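Local coordinates for protein putidaredoxin reductase (PDB 1Q1R) that probably passes electrons from NADH through its bound FAD to putidaredoxin, the iron-sulfur protein that supplies the cytochrome P450cam monooxygenase, at residues I142-G156 and R236-L248. Numbering follows the deposited sequence.
Sequences IRRQLIADNRLVVIG and RLPADLVIAGIGL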
ATOM      1  N   ILE A 142      13.627  -4.623 -12.795  1.00 17.60           N
ATOM      2  CA  ILE A 142      12.782  -3.887 -13.723  1.00 17.12           C
ATOM      3  C   ILE A 142      13.494  -2.627 -14.232  1.00 17.40           C
ATOM      4  O   ILE A 142      13.552  -2.378 -15.442  1.00 16.05           O
ATOM      5  CB  ILE A 142      11.446  -3.476 -13.055  1.00 17.50           C
ATOM      6  CG1 ILE A 142      10.544  -4.704 -12.882  1.00 17.94           C
ATOM      7  CG2 ILE A 142      10.743  -2.402 -13.902  1.00 17.90           C
ATOM      8  CD1 ILE A 142       9.414  -4.498 -11.884  1.00 18.53           C
ATOM      9  N   ARG A 143      14.036  -1.826 -13.318  1.00 17.10           N
ATOM     10  CA  ARG A 143      14.711  -0.599 -13.736  1.00 17.76           C
ATOM     11  C   ARG A 143      15.797  -0.826 -14.785  1.00 17.73           C
ATOM     12  O   ARG A 143      15.918  -0.045 -15.730  1.00 16.77           O
ATOM     13  CB  ARG A 143      15.330   0.130 -12.547  1.00 19.38           C
ATOM     14  CG  ARG A 143      16.135   1.357 -12.993  1.00 23.03           C
ATOM     15  CD  ARG A 143      17.424   1.467 -12.219  1.00 26.32           C
ATOM     16  NE  ARG A 143      17.234   2.198 -10.981  1.00 30.50           N
ATOM     17  CZ  ARG A 143      17.775   1.870  -9.813  1.00 31.77           C
ATOM     18  NH1 ARG A 143      18.559   0.793  -9.699  1.00 28.78           N
ATOM     19  NH2 ARG A 143      17.535   2.640  -8.763  1.00 29.01           N
ATOM     20  N   ARG A 144      16.595  -1.877 -14.613  1.00 17.45           N
ATOM     21  CA  ARG A 144      17.663  -2.171 -15.568  1.00 19.66           C
ATOM     22  C   ARG A 144      17.092  -2.384 -16.964  1.00 20.36           C
ATOM     23  O   ARG A 144      17.779  -2.180 -17.960  1.00 20.22           O
ATOM     24  CB  ARG A 144      18.447  -3.430 -15.155  1.00 19.04           C
ATOM     25  CG  ARG A 144      19.332  -3.255 -13.919  1.00 21.07           C
ATOM     26  CD  ARG A 144      20.284  -4.441 -13.746  1.00 21.89           C
ATOM     27  NE  ARG A 144      19.579  -5.709 -13.572  1.00 22.90           N
ATOM     28  CZ  ARG A 144      19.181  -6.198 -12.401  1.00 23.85           C
ATOM     29  NH1 ARG A 144      19.417  -5.533 -11.277  1.00 23.27           N
ATOM     30  NH2 ARG A 144      18.540  -7.360 -12.352  1.00 24.74           N
ATOM     31  N   GLN A 145      15.827  -2.785 -17.029  1.00 20.41           N
ATOM     32  CA  GLN A 145      15.182  -3.048 -18.307  1.00 20.66           C
ATOM     33  C   GLN A 145      14.247  -1.947 -18.804  1.00 21.56           C
ATOM     34  O   GLN A 145      13.525  -2.146 -19.778  1.00 22.64           O
ATOM     35  CB  GLN A 145      14.433  -4.379 -18.226  1.00 19.98           C
ATOM     36  CG  GLN A 145      15.354  -5.534 -17.845  1.00 20.22           C
ATOM     37  CD  GLN A 145      14.638  -6.855 -17.714  1.00 20.18           C
ATOM     38  OE1 GLN A 145      14.248  -7.468 -18.714  1.00 18.92           O
ATOM     39  NE2 GLN A 145      14.453  -7.305 -16.475  1.00 18.59           N
ATOM     40  N   LEU A 146      14.240  -0.794 -18.143  1.00 20.46           N
ATOM     41  CA  LEU A 146      13.383   0.301 -18.605  1.00 22.39           C
ATOM     42  C   LEU A 146      14.173   1.002 -19.702  1.00 22.10           C
ATOM     43  O   LEU A 146      14.787   2.039 -19.482  1.00 22.99           O
ATOM     44  CB  LEU A 146      13.062   1.262 -17.455  1.00 22.01           C
ATOM     45  CG  LEU A 146      12.157   0.680 -16.363  1.00 22.81           C
ATOM     46  CD1 LEU A 146      11.859   1.757 -15.328  1.00 23.67           C
ATOM     47  CD2 LEU A 146      10.853   0.168 -16.974  1.00 23.03           C
ATOM     48  N   ILE A 147      14.133   0.413 -20.891  1.00 22.67           N
ATOM     49  CA  ILE A 147      14.889   0.889 -22.042  1.00 22.57           C
ATOM     50  C   ILE A 147      14.081   1.585 -23.128  1.00 22.75           C
ATOM     51  O   ILE A 147      13.064   1.067 -23.590  1.00 22.99           O
ATOM     52  CB  ILE A 147      15.633  -0.301 -22.661  1.00 22.97           C
ATOM     53  CG1 ILE A 147      16.496  -0.960 -21.577  1.00 23.84           C
ATOM     54  CG2 ILE A 147      16.471   0.152 -23.851  1.00 22.36           C
ATOM     55  CD1 ILE A 147      16.918  -2.365 -21.905  1.00 25.87           C
ATOM     56  N   ALA A 148      14.558   2.750 -23.550  1.00 23.31           N
ATOM     57  CA  ALA A 148      13.887   3.525 -24.587  1.00 24.38           C
ATOM     58  C   ALA A 148      13.571   2.680 -25.815  1.00 25.56           C
ATOM     59  O   ALA A 148      14.405   1.901 -26.294  1.00 25.18           O
ATOM     60  CB  ALA A 148      14.744   4.728 -24.985  1.00 24.60           C
ATOM     61  N   ASP A 149      12.346   2.842 -26.306  1.00 25.70           N
ATOM     62  CA  ASP A 149      11.845   2.140 -27.477  1.00 27.28           C
ATOM     63  C   ASP A 149      11.543   0.654 -27.291  1.00 26.49           C
ATOM     64  O   ASP A 149      10.984   0.020 -28.181  1.00 25.84           O
ATOM     65  CB  ASP A 149      12.783   2.366 -28.667  1.00 29.99           C
ATOM     66  CG  ASP A 149      12.949   3.845 -28.995  1.00 32.43           C
ATOM     67  OD1 ASP A 149      11.929   4.569 -29.015  1.00 32.09           O
ATOM     68  OD2 ASP A 149      14.093   4.289 -29.234  1.00 35.37           O
ATOM     69  N   ASN A 150      11.898   0.087 -26.143  1.00 24.73           N
ATOM     70  CA  ASN A 150      11.561  -1.308 -25.911  1.00 24.49           C
ATOM     71  C   ASN A 150      10.086  -1.342 -25.536  1.00 25.25           C
ATOM     72  O   ASN A 150       9.512  -0.322 -25.136  1.00 25.41           O
ATOM     73  CB  ASN A 150      12.428  -1.916 -24.802  1.00 24.32           C
ATOM     74  CG  ASN A 150      13.659  -2.615 -25.357  1.00 24.26           C
ATOM     75  OD1 ASN A 150      14.116  -2.296 -26.455  1.00 23.02           O
ATOM     76  ND2 ASN A 150      14.204  -3.562 -24.600  1.00 23.48           N
ATOM     77  N   ARG A 151       9.465  -2.505 -25.673  1.00 24.76           N
ATOM     78  CA  ARG A 151       8.047  -2.621 -25.379  1.00 24.45           C
ATOM     79  C   ARG A 151       7.714  -3.219 -24.025  1.00 23.02           C
ATOM     80  O   ARG A 151       8.131  -4.329 -23.690  1.00 21.86           O
ATOM     81  CB  ARG A 151       7.359  -3.421 -26.492  1.00 26.74           C
ATOM     82  CG  ARG A 151       7.284  -2.662 -27.813  1.00 31.49           C
ATOM     83  CD  ARG A 151       6.997  -3.582 -28.994  1.00 35.74           C
ATOM     84  NE  ARG A 151       6.808  -2.826 -30.230  1.00 38.71           N
ATOM     85  CZ  ARG A 151       5.683  -2.193 -30.557  1.00 41.08           C
ATOM     86  NH1 ARG A 151       4.636  -2.230 -29.742  1.00 40.97           N
ATOM     87  NH2 ARG A 151       5.607  -1.513 -31.694  1.00 42.54           N
ATOM     88  N   LEU A 152       6.946  -2.464 -23.247  1.00 22.09           N
ATOM     89  CA  LEU A 152       6.518  -2.907 -21.932  1.00 21.27           C
ATOM     90  C   LEU A 152       5.019  -3.147 -21.911  1.00 21.51           C
ATOM     91  O   LEU A 152       4.246  -2.396 -22.506  1.00 21.96           O
ATOM     92  CB  LEU A 152       6.845  -1.857 -20.860  1.00 21.15           C
ATOM     93  CG  LEU A 152       6.127  -2.028 -19.505  1.00 20.98           C
ATOM     94  CD1 LEU A 152       6.589  -3.309 -18.823  1.00 19.53           C
ATOM     95  CD2 LEU A 152       6.406  -0.829 -18.609  1.00 19.37           C
ATOM     96  N   VAL A 153       4.621  -4.213 -21.235  1.00 21.45           N
ATOM     97  CA  VAL A 153       3.216  -4.504 -21.057  1.00 21.66           C
ATOM     98  C   VAL A 153       3.020  -4.649 -19.561  1.00 21.55           C
ATOM     99  O   VAL A 153       3.636  -5.501 -18.919  1.00 21.38           O
ATOM    100  CB  VAL A 153       2.766  -5.806 -21.748  1.00 21.33           C
ATOM    101  CG1 VAL A 153       1.311  -6.096 -21.373  1.00 22.05           C
ATOM    102  CG2 VAL A 153       2.886  -5.668 -23.263  1.00 21.46           C
ATOM    103  N   VAL A 154       2.188  -3.778 -19.004  1.00 21.76           N
ATOM    104  CA  VAL A 154       1.879  -3.808 -17.585  1.00 21.53           C
ATOM    105  C   VAL A 154       0.532  -4.514 -17.444  1.00 22.19           C
ATOM    106  O   VAL A 154      -0.435  -4.143 -18.108  1.00 22.40           O
ATOM    107  CB  VAL A 154       1.743  -2.376 -17.003  1.00 21.13           C
ATOM    108  CG1 VAL A 154       1.384  -2.451 -15.530  1.00 20.85           C
ATOM    109  CG2 VAL A 154       3.040  -1.589 -17.223  1.00 20.53           C
ATOM    110  N   ILE A 155       0.475  -5.532 -16.593  1.00 23.05           N
ATOM    111  CA  ILE A 155      -0.770  -6.260 -16.369  1.00 24.45           C
ATOM    112  C   ILE A 155      -1.321  -5.862 -15.007  1.00 25.12           C
ATOM    113  O   ILE A 155      -0.791  -6.261 -13.968  1.00 24.69           O
ATOM    114  CB  ILE A 155      -0.546  -7.783 -16.414  1.00 24.71           C
ATOM    115  CG1 ILE A 155       0.097  -8.167 -17.752  1.00 24.50           C
ATOM    116  CG2 ILE A 155      -1.880  -8.511 -16.252  1.00 24.72           C
ATOM    117  CD1 ILE A 155       0.613  -9.595 -17.808  1.00 25.12           C
ATOM    118  N   GLY A 156      -2.379  -5.053 -15.022  1.00 25.59           N
ATOM    119  CA  GLY A 156      -2.990  -4.596 -13.784  1.00 27.11           C
ATOM    120  C   GLY A 156      -3.053  -3.078 -13.774  1.00 27.58           C
ATOM    121  O   GLY A 156      -2.037  -2.414 -13.980  1.00 27.44           O
ATOM    122  N   ARG A 236      -2.236  -9.972 -30.087  1.00 31.61           N
ATOM    123  CA  ARG A 236      -0.865 -10.302 -29.719  1.00 30.47           C
ATOM    124  C   ARG A 236      -0.118  -9.006 -29.422  1.00 29.61           C
ATOM    125  O   ARG A 236      -0.017  -8.124 -30.275  1.00 29.72           O
ATOM    126  CB  ARG A 236      -0.137 -11.051 -30.841  1.00 29.41           C
ATOM    127  CG  ARG A 236       1.375 -11.192 -30.582  1.00 29.38           C
ATOM    128  CD  ARG A 236       2.090 -12.000 -31.661  1.00 28.42           C
ATOM    129  NE  ARG A 236       3.523 -12.141 -31.394  1.00 28.87           N
ATOM    130  CZ  ARG A 236       4.439 -11.218 -31.677  1.00 29.57           C
ATOM    131  NH1 ARG A 236       4.086 -10.072 -32.245  1.00 29.33           N
ATOM    132  NH2 ARG A 236       5.717 -11.438 -31.392  1.00 30.78           N
ATOM    133  N   LEU A 237       0.399  -8.892 -28.207  1.00 28.60           N
ATOM    134  CA  LEU A 237       1.146  -7.704 -27.822  1.00 27.86           C
ATOM    135  C   LEU A 237       2.612  -8.084 -27.645  1.00 26.07           C
ATOM    136  O   LEU A 237       2.970  -8.744 -26.673  1.00 25.21           O
ATOM    137  CB  LEU A 237       0.595  -7.137 -26.508  1.00 29.01           C
ATOM    138  CG  LEU A 237      -0.857  -6.647 -26.527  1.00 29.55           C
ATOM    139  CD1 LEU A 237      -1.321  -6.377 -25.109  1.00 31.04           C
ATOM    140  CD2 LEU A 237      -0.968  -5.396 -27.383  1.00 28.96           C
ATOM    141  N   PRO A 238       3.475  -7.687 -28.594  1.00 25.38           N
ATOM    142  CA  PRO A 238       4.900  -8.016 -28.481  1.00 25.00           C
ATOM    143  C   PRO A 238       5.453  -7.289 -27.262  1.00 25.26           C
ATOM    144  O   PRO A 238       5.107  -6.135 -27.022  1.00 24.96           O
ATOM    145  CB  PRO A 238       5.475  -7.493 -29.792  1.00 25.43           C
ATOM    146  CG  PRO A 238       4.614  -6.288 -30.068  1.00 26.72           C
ATOM    147  CD  PRO A 238       3.225  -6.806 -29.750  1.00 25.24           C
ATOM    148  N   ALA A 239       6.299  -7.958 -26.485  1.00 24.54           N
ATOM    149  CA  ALA A 239       6.841  -7.331 -25.288  1.00 24.38           C
ATOM    150  C   ALA A 239       8.291  -7.683 -25.002  1.00 24.56           C
ATOM    151  O   ALA A 239       8.716  -8.820 -25.197  1.00 24.80           O
ATOM    152  CB  ALA A 239       5.987  -7.705 -24.083  1.00 22.86           C
ATOM    153  N   ASP A 240       9.044  -6.691 -24.540  1.00 24.56           N
ATOM    154  CA  ASP A 240      10.438  -6.896 -24.166  1.00 23.65           C
ATOM    155  C   ASP A 240      10.466  -7.027 -22.647  1.00 23.15           C
ATOM    156  O   ASP A 240      11.408  -7.569 -22.070  1.00 22.78           O
ATOM    157  CB  ASP A 240      11.295  -5.700 -24.587  1.00 23.38           C
ATOM    158  CG  ASP A 240      11.374  -5.545 -26.086  1.00 24.09           C
ATOM    159  OD1 ASP A 240      11.806  -6.507 -26.750  1.00 24.49           O
ATOM    160  OD2 ASP A 240      11.008  -4.465 -26.600  1.00 24.74           O
ATOM    161  N   LEU A 241       9.410  -6.531 -22.008  1.00 22.20           N
ATOM    162  CA  LEU A 241       9.300  -6.562 -20.555  1.00 21.43           C
ATOM    163  C   LEU A 241       7.836  -6.646 -20.139  1.00 21.00           C
ATOM    164  O   LEU A 241       6.977  -6.010 -20.746  1.00 20.43           O
ATOM    165  CB  LEU A 241       9.921  -5.291 -19.968  1.00 21.54           C
ATOM    166  CG  LEU A 241       9.973  -5.118 -18.449  1.00 22.35           C
ATOM    167  CD1 LEU A 241      10.863  -6.194 -17.831  1.00 21.97           C
ATOM    168  CD2 LEU A 241      10.516  -3.722 -18.124  1.00 21.06           C
ATOM    169  N   VAL A 242       7.561  -7.436 -19.109  1.00 20.06           N
ATOM    170  CA  VAL A 242       6.202  -7.587 -18.602  1.00 20.82           C
ATOM    171  C   VAL A 242       6.225  -7.416 -17.096  1.00 19.72           C
ATOM    172  O   VAL A 242       6.981  -8.087 -16.395  1.00 20.37           O
ATOM    173  CB  VAL A 242       5.599  -8.982 -18.926  1.00 20.23           C
ATOM    174  CG1 VAL A 242       4.209  -9.104 -18.299  1.00 21.06           C
ATOM    175  CG2 VAL A 242       5.507  -9.179 -20.437  1.00 20.26           C
ATOM    176  N   ILE A 243       5.406  -6.499 -16.602  1.00 19.76           N
ATOM    177  CA  ILE A 243       5.318  -6.245 -15.172  1.00 19.59           C
ATOM    178  C   ILE A 243       3.879  -6.507 -14.761  1.00 20.60           C
ATOM    179  O   ILE A 243       2.951  -5.899 -15.293  1.00 20.84           O
ATOM    180  CB  ILE A 243       5.705  -4.797 -14.850  1.00 19.97           C
ATOM    181  CG1 ILE A 243       7.175  -4.572 -15.219  1.00 19.57           C
ATOM    182  CG2 ILE A 243       5.452  -4.505 -13.370  1.00 21.04           C
ATOM    183  CD1 ILE A 243       7.592  -3.116 -15.201  1.00 21.62           C
ATOM    184  N   ALA A 244       3.698  -7.428 -13.823  1.00 21.47           N
ATOM    185  CA  ALA A 244       2.363  -7.788 -13.372  1.00 22.95           C
ATOM    186  C   ALA A 244       2.057  -7.281 -11.969  1.00 23.68           C
ATOM    187  O   ALA A 244       2.898  -7.341 -11.069  1.00 23.59           O
ATOM    188  CB  ALA A 244       2.190  -9.313 -13.428  1.00 22.40           C
ATOM    189  N   GLY A 245       0.835  -6.790 -11.797  1.00 24.90           N
ATOM    190  CA  GLY A 245       0.401  -6.286 -10.511  1.00 26.44           C
ATOM    191  C   GLY A 245      -1.109  -6.407 -10.436  1.00 27.22           C
ATOM    192  O   GLY A 245      -1.830  -5.494 -10.834  1.00 27.32           O
ATOM    193  N   ILE A 246      -1.588  -7.540  -9.934  1.00 28.33           N
ATOM    194  CA  ILE A 246      -3.022  -7.771  -9.827  1.00 29.51           C
ATOM    195  C   ILE A 246      -3.490  -7.870  -8.381  1.00 29.90           C
ATOM    196  O   ILE A 246      -4.429  -8.603  -8.074  1.00 31.51           O
ATOM    197  CB  ILE A 246      -3.433  -9.062 -10.570  1.00 29.42           C
ATOM    198  CG1 ILE A 246      -2.688 -10.262  -9.985  1.00 29.47           C
ATOM    199  CG2 ILE A 246      -3.134  -8.918 -12.052  1.00 29.93           C
ATOM    200  CD1 ILE A 246      -3.149 -11.593 -10.526  1.00 31.07           C
ATOM    201  N   GLY A 247      -2.835  -7.133  -7.489  1.00 29.85           N
ATOM    202  CA  GLY A 247      -3.234  -7.168  -6.097  1.00 29.04           C
ATOM    203  C   GLY A 247      -2.239  -7.836  -5.179  1.00 28.89           C
ATOM    204  O   GLY A 247      -1.247  -8.419  -5.622  1.00 30.10           O
ATOM    205  N   LEU A 248      -2.527  -7.761  -3.885  1.00 27.91           N
ATOM    206  CA  LEU A 248      -1.668  -8.326  -2.860  1.00 27.99           C
ATOM    207  C   LEU A 248      -2.408  -9.368  -2.030  1.00 29.00           C
ATOM    208  O   LEU A 248      -3.611  -9.251  -1.797  1.00 29.06           O
ATOM    209  CB  LEU A 248      -1.189  -7.205  -1.932  1.00 27.90           C
ATOM    210  CG  LEU A 248      -0.045  -7.492  -0.967  1.00 27.55           C
ATOM    211  CD1 LEU A 248       1.257  -7.569  -1.758  1.00 27.47           C
ATOM    212  CD2 LEU A 248       0.040  -6.383   0.078  1.00 27.20           C
TER
HETATM  213  O   HOH W   1      13.687  -6.662 -21.096  1.00 18.64           O
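Ile243 lays its CD1 methyl against the branch methyl of Ile142, tip to tip, with CD1 only 3.5 Å from Ile142 CG2, tighter than usual for two carbons. From the neighbouring strand, Leu152 CD1 reaches the same Ile243 CD1 at 3.8 Å; Leu152 CG stands anti to the backbone N (chi1 165°), and the turn at chi2 (66°) swings CD1 across to the carbonyl oxygen and CG of Leu241. Leu241 in turn meets the Gln145 side-chain amide with CD1 and Leu146 CD2 with its own CD2, so the end of helix 136-144 and the turn after it cover this face of the sheet. Gln145 OE1 and Asp240 O are joined by one water, while Gln145 NE2 hydrogen-bonds to Asn128 O and Cys141 O. On the other face Val153 CG2 meets Ala239 CB, and Ile155 CD1 meets Val242 CG1 at 3.7 Å.

Between these layers strands 151-155 and 241-244 run parallel, their N-H and C=O groups alternating in a regular ladder that ends with Gly245 N on Ile155 O. Its start is different. Arg151 O accepts from both Asp240 N (2.7 Å) and Leu241 N (3.1 Å), and Arg151 N gives a nearly straight bond (170°) to the anti lone pair of Asp240 OD2, 2.7 Å away. In this Rossmann-type sheet Gly156 opens a GxGxxG pattern consistent with NADH binding, as in related reductases. A carboxylate thus extends the ladder past its first backbone rung, and the peptide N-H probably stabilises its negative charge.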